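Local coordinates for protein putative prolyl-tRNA synthetase (Leishmania major, PDB 5XIL) that probably catalyses the ATP-dependent attachment of L-proline to tRNA(Pro), this chain holding its class II catalytic core, anticodon-binding domain and zinc-binding C-terminal domain, at residues L179-A183 against V195-K199; C171-V175 against P257-S261. All blocks are in the same frame, centred on the assembly; numbering follows the deposited sequence. Where two conformers were deposited one is given.

Contact 1: L179-A183 against V195-K199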
loop_
_atom_site.group_PDB
_atom_site.type_symbol
_atom_site.label_atom_id
_atom_site.label_comp_id
_atom_site.label_asym_id
_atom_site.label_seq_id
_atom_site.Cartn_x
_atom_site.Cartn_y
_atom_site.Cartn_z
ATOM N N LEU A 179 -3.274 14.567 -13.261
ATOM C CA LEU A 179 -4.184 14.079 -14.265
ATOM C C LEU A 179 -3.543 13.098 -15.219
ATOM O O LEU A 179 -4.149 12.061 -15.505
ATOM C CB LEU A 179 -4.859 15.226 -15.077
ATOM C CG LEU A 179 -6.063 14.748 -15.894
ATOM C CD1 LEU A 179 -7.215 14.469 -14.979
ATOM C CD2 LEU A 179 -6.443 15.775 -16.943
ATOM N N GLU A 180 -2.299 13.370 -15.639
ATOM C CA GLU A 180 -1.552 12.405 -16.450
ATOM C C GLU A 180 -1.321 11.080 -15.759
ATOM O O GLU A 180 -1.394 10.014 -16.414
ATOM C CB GLU A 180 -0.260 13.001 -16.997
ATOM C CG GLU A 180 -0.483 14.058 -18.034
ATOM C CD GLU A 180 -1.364 13.654 -19.256
ATOM O OE1 GLU A 180 -1.334 12.537 -19.735
ATOM O OE2 GLU A 180 -2.030 14.561 -19.757
ATOM N N CYS A 181 -1.060 11.117 -14.444
ATOM C CA CYS A 181 -0.955 9.921 -13.680
ATOM C C CYS A 181 -2.242 9.095 -13.728
ATOM O O CYS A 181 -2.191 7.862 -13.880
ATOM C CB CYS A 181 -0.628 10.192 -12.200
ATOM S SG CYS A 181 0.981 10.900 -11.908
ATOM N N TYR A 182 -3.387 9.769 -13.573
ATOM C CA TYR A 182 -4.663 9.080 -13.574
ATOM C C TYR A 182 -4.942 8.483 -15.000
ATOM O O TYR A 182 -5.476 7.367 -15.127
ATOM C CB TYR A 182 -5.758 10.076 -13.136
ATOM C CG TYR A 182 -5.725 10.505 -11.673
ATOM C CD1 TYR A 182 -4.986 9.788 -10.713
ATOM C CD2 TYR A 182 -6.447 11.599 -11.233
ATOM C CE1 TYR A 182 -4.999 10.155 -9.402
ATOM C CE2 TYR A 182 -6.448 11.953 -9.950
ATOM C CZ TYR A 182 -5.762 11.256 -9.015
ATOM O OH TYR A 182 -5.870 11.582 -7.669
ATOM N N ALA A 183 -4.682 9.278 -16.035
ATOM C CA ALA A 183 -4.805 8.811 -17.397
ATOM C C ALA A 183 -3.959 7.543 -17.561
ATOM O O ALA A 183 -4.398 6.596 -18.247
ATOM C CB ALA A 183 -4.375 9.858 -18.420
ATOM N N VAL A 195 -10.770 10.286 -22.172
ATOM C CA VAL A 195 -10.703 11.670 -22.697
ATOM C C VAL A 195 -10.219 12.642 -21.623
ATOM O O VAL A 195 -10.919 12.867 -20.656
ATOM C CB VAL A 195 -12.087 12.139 -23.283
ATOM C CG1 VAL A 195 -12.019 13.590 -23.743
ATOM C CG2 VAL A 195 -12.412 11.259 -24.479
ATOM N N ARG A 196 -9.006 13.164 -21.751
ATOM C CA ARG A 196 -8.512 14.201 -20.820
ATOM C C ARG A 196 -9.188 15.480 -21.178
ATOM O O ARG A 196 -9.180 15.882 -22.344
ATOM C CB ARG A 196 -6.999 14.373 -21.019
ATOM C CG ARG A 196 -6.150 13.154 -20.698
ATOM C CD ARG A 196 -4.847 13.246 -21.490
ATOM N NE ARG A 196 -3.859 12.215 -21.174
ATOM C CZ ARG A 196 -3.855 10.986 -21.621
ATOM N NH1 ARG A 196 -4.818 10.565 -22.380
ATOM N NH2 ARG A 196 -2.809 10.198 -21.337
ATOM N N GLY A 197 -9.709 16.193 -20.175
ATOM C CA GLY A 197 -10.335 17.501 -20.458
ATOM C C GLY A 197 -10.620 18.281 -19.184
ATOM O O GLY A 197 -10.181 17.910 -18.091
ATOM N N ARG A 198 -11.305 19.407 -19.363
ATOM C CA ARG A 198 -11.658 20.270 -18.275
ATOM C C ARG A 198 -13.166 20.270 -18.098
ATOM O O ARG A 198 -13.946 20.327 -19.070
ATOM C CB ARG A 198 -11.199 21.705 -18.570
ATOM C CG ARG A 198 -11.259 22.609 -17.367
ATOM C CD ARG A 198 -10.942 24.079 -17.674
ATOM N NE ARG A 198 -11.495 24.595 -18.925
ATOM C CZ ARG A 198 -10.829 24.739 -20.071
ATOM N NH1 ARG A 198 -9.560 24.342 -20.180
ATOM N NH2 ARG A 198 -11.459 25.239 -21.136
ATOM N N LYS A 199 -13.607 20.233 -16.860
ATOM C CA LYS A 199 -14.995 20.312 -16.603
ATOM C C LYS A 199 -15.514 21.726 -16.949
ATOM O O LYS A 199 -14.760 22.716 -16.867
ATOM C CB LYS A 199 -15.346 19.977 -15.165
ATOM C CG LYS A 199 -15.072 18.543 -14.741
ATOM C CD LYS A 199 -16.028 17.575 -15.380
ATOM C CE LYS A 199 -16.082 16.312 -14.535
ATOM N NZ LYS A 199 -16.911 15.272 -15.191
HETATM O O HOH W 1 -0.607 10.236 -19.226
#

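Contact 2: C171-V175 against P257-S261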
loop_
_atom_site.group_PDB
_atom_site.type_symbol
_atom_site.label_atom_id
_atom_site.label_comp_id
_atom_site.label_asym_id
_atom_site.label_seq_id
_atom_site.Cartn_x
_atom_site.Cartn_y
_atom_site.Cartn_z
ATOM N N CYS A 171 1.009 25.218 -8.910
ATOM C CA CYS A 171 -0.216 24.513 -8.551
ATOM C C CYS A 171 -0.879 23.963 -9.843
ATOM O O CYS A 171 -1.167 22.775 -9.912
ATOM C CB CYS A 171 -1.112 25.467 -7.799
ATOM S SG CYS A 171 -2.725 24.789 -7.314
ATOM N N ALA A 172 -1.008 24.813 -10.875
ATOM C CA ALA A 172 -1.596 24.435 -12.165
ATOM C C ALA A 172 -0.836 23.346 -12.848
ATOM O O ALA A 172 -1.442 22.437 -13.466
ATOM C CB ALA A 172 -1.717 25.612 -13.122
ATOM N N LYS A 173 0.482 23.408 -12.756
ATOM C CA LYS A 173 1.314 22.411 -13.386
ATOM C C LYS A 173 1.109 21.033 -12.721
ATOM O O LYS A 173 0.963 20.058 -13.427
ATOM C CB LYS A 173 2.782 22.822 -13.363
ATOM C CG LYS A 173 3.808 21.748 -13.715
ATOM C CD LYS A 173 5.176 22.439 -13.798
ATOM C CE LYS A 173 6.307 21.508 -14.219
ATOM N NZ LYS A 173 6.374 20.418 -13.206
ATOM N N GLU A 174 1.004 21.003 -11.401
ATOM C CA GLU A 174 0.837 19.722 -10.688
ATOM C C GLU A 174 -0.537 19.106 -10.969
ATOM O O GLU A 174 -0.689 17.879 -11.028
ATOM C CB GLU A 174 1.024 19.918 -9.211
ATOM C CG GLU A 174 1.063 18.589 -8.440
ATOM C CD GLU A 174 1.197 18.772 -6.943
ATOM O OE1 GLU A 174 0.510 19.664 -6.329
ATOM O OE2 GLU A 174 1.969 17.991 -6.365
ATOM N N VAL A 175 -1.543 19.974 -11.045
ATOM C CA VAL A 175 -2.903 19.554 -11.394
ATOM C C VAL A 175 -2.905 18.646 -12.625
ATOM O O VAL A 175 -3.507 17.569 -12.623
ATOM C CB VAL A 175 -3.809 20.771 -11.624
ATOM C CG1 VAL A 175 -5.064 20.352 -12.363
ATOM C CG2 VAL A 175 -4.213 21.393 -10.290
ATOM N N PRO A 257 -1.631 30.669 -0.243
ATOM C CA PRO A 257 -1.132 29.639 -1.148
ATOM C C PRO A 257 -2.193 29.220 -2.153
ATOM O O PRO A 257 -3.382 29.352 -1.858
ATOM C CB PRO A 257 -0.894 28.445 -0.250
ATOM C CG PRO A 257 -0.783 28.978 1.105
ATOM C CD PRO A 257 -1.604 30.245 1.143
ATOM N N TRP A 258 -1.716 28.645 -3.267
ATOM C CA TRP A 258 -2.512 28.038 -4.290
ATOM C C TRP A 258 -2.623 26.536 -4.023
ATOM O O TRP A 258 -1.611 25.827 -3.927
ATOM C CB TRP A 258 -1.865 28.335 -5.608
ATOM C CG TRP A 258 -1.785 29.831 -5.871
ATOM C CD1 TRP A 258 -0.817 30.712 -5.381
ATOM C CD2 TRP A 258 -2.748 30.643 -6.561
ATOM N NE1 TRP A 258 -1.152 32.010 -5.762
ATOM C CE2 TRP A 258 -2.302 31.991 -6.493
ATOM C CE3 TRP A 258 -3.894 30.356 -7.301
ATOM C CZ2 TRP A 258 -2.990 33.039 -7.115
ATOM C CZ3 TRP A 258 -4.583 31.381 -7.879
ATOM C CH2 TRP A 258 -4.151 32.718 -7.751
ATOM N N GLN A 259 -3.848 26.052 -3.892
ATOM C CA GLN A 259 -4.098 24.689 -3.517
ATOM C C GLN A 259 -4.746 23.864 -4.649
ATOM O O GLN A 259 -5.403 24.372 -5.563
ATOM C CB GLN A 259 -5.005 24.666 -2.270
ATOM C CG GLN A 259 -4.265 25.062 -1.021
ATOM C CD GLN A 259 -5.150 25.124 0.176
ATOM O OE1 GLN A 259 -5.624 26.200 0.582
ATOM N NE2 GLN A 259 -5.445 23.971 0.717
ATOM N N ASN A 260 -4.493 22.577 -4.578
ATOM C CA ASN A 260 -5.165 21.614 -5.423
ATOM C C ASN A 260 -5.522 20.384 -4.615
ATOM O O ASN A 260 -5.070 20.191 -3.476
ATOM C CB ASN A 260 -4.315 21.266 -6.647
ATOM C CG ASN A 260 -2.994 20.521 -6.304
ATOM O OD1 ASN A 260 -2.948 19.625 -5.475
ATOM N ND2 ASN A 260 -1.932 20.904 -6.978
ATOM N N SER A 261 -6.420 19.594 -5.188
ATOM C CA SER A 261 -6.784 18.336 -4.633
ATOM C C SER A 261 -7.159 17.390 -5.768
ATOM O O SER A 261 -7.496 17.811 -6.840
ATOM C CB SER A 261 -7.862 18.408 -3.550
ATOM O OG SER A 261 -9.079 18.705 -4.111
#

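Contact 1: L179-A183 against V195-K199
A salt bridge ties helix 168-189 to strand 195-198 within the class II aminoacyl-tRNA synthetase core, in which helices pack on a largely antiparallel sheet. Two donors of Arg196 converge on a single carboxylate oxygen of Glu180: NE lies 2.9 Å from OE1 and NH2 3.2 Å from it, the first hydrogen bond being the straighter. One water closes the arrangement, donating to OE1 and to the backbone O of Glu180 and accepting from Arg196 NH2, so the guanidinium is linked to the helix backbone as well as to the acid. Glu187, about two turns further along the same helix, forms a second salt bridge with Arg196 through NH1.

The helix and strand segments run roughly antiparallel, at 153°, with axes 9.9 Å apart. Across that gap the long Arg196 side chain, extended through t rotamers at chi2 and chi3, provides most of the strand's share of the 206 Å² buried between the segments. The Ala183 methyl covers one face of the guanidinium, while NE and NH2 turn to Glu180 at its edge. Leu179 also points at the strand and packs on Thr212 and Val214 of the adjoining strand 210-218. Its CD2 reaches 4.3 Å from Arg196 CB, and Ala183 CB lies 3.3 Å from Arg196 NH2.

Contact 2: C171-V175 against P257-S261
Here the first half of helix 168-189 lies against strand 253-265 in the class II synthetase core, the two segments running nearly parallel at 12° with axes 8.4 Å apart. The strand pairs with 156-165 and 223-234, and the helix lies over one face of that antiparallel sheet.

The polar link is a nearly linear hydrogen bond from Asn260 ND2 to Glu174 OE1, at 2.8 Å. Glu174 is a branching point: OE1 also accepts from Trp165 NE1, and OE2 forms a salt bridge with Arg132, so its buried charge is compensated.

In the packing, Trp258 and Asn260 direct their CB atoms at the helix, although the Trp258 indole then leads away. Between them, the CA-to-CB bond of Gln259 points away, and its side chain touches Tyr116 and Tyr119 of helix 111-122. Cys171 CB is 3.7 Å from Trp258 CB, and Val175 CG2 is 3.6 Å from Asn260 CB. A close sulphur-oxygen contact adds to these, Cys171 SG lying 3.2 Å from Gln259 O.

Both contacts involve helix 168-189, contact 2 in its first half and contact 1 about two turns later, with centres about 15 Å apart. Along the chain the order is 171-175, 179-183, 195-199 and 257-261, so the local closure of contact 1, between the helix and the strand that follows it, falls within the longer excursion spanned by contact 2. Strands 195-198 and 253-265 belong to the same branched sheet, joined through 210-218 and 223-234. The helix thus packs across several strands of the catalytic core. Strand 195-198 also pairs with 475-480, so contact 1 lies where this core sheet continues into the C-terminal domain.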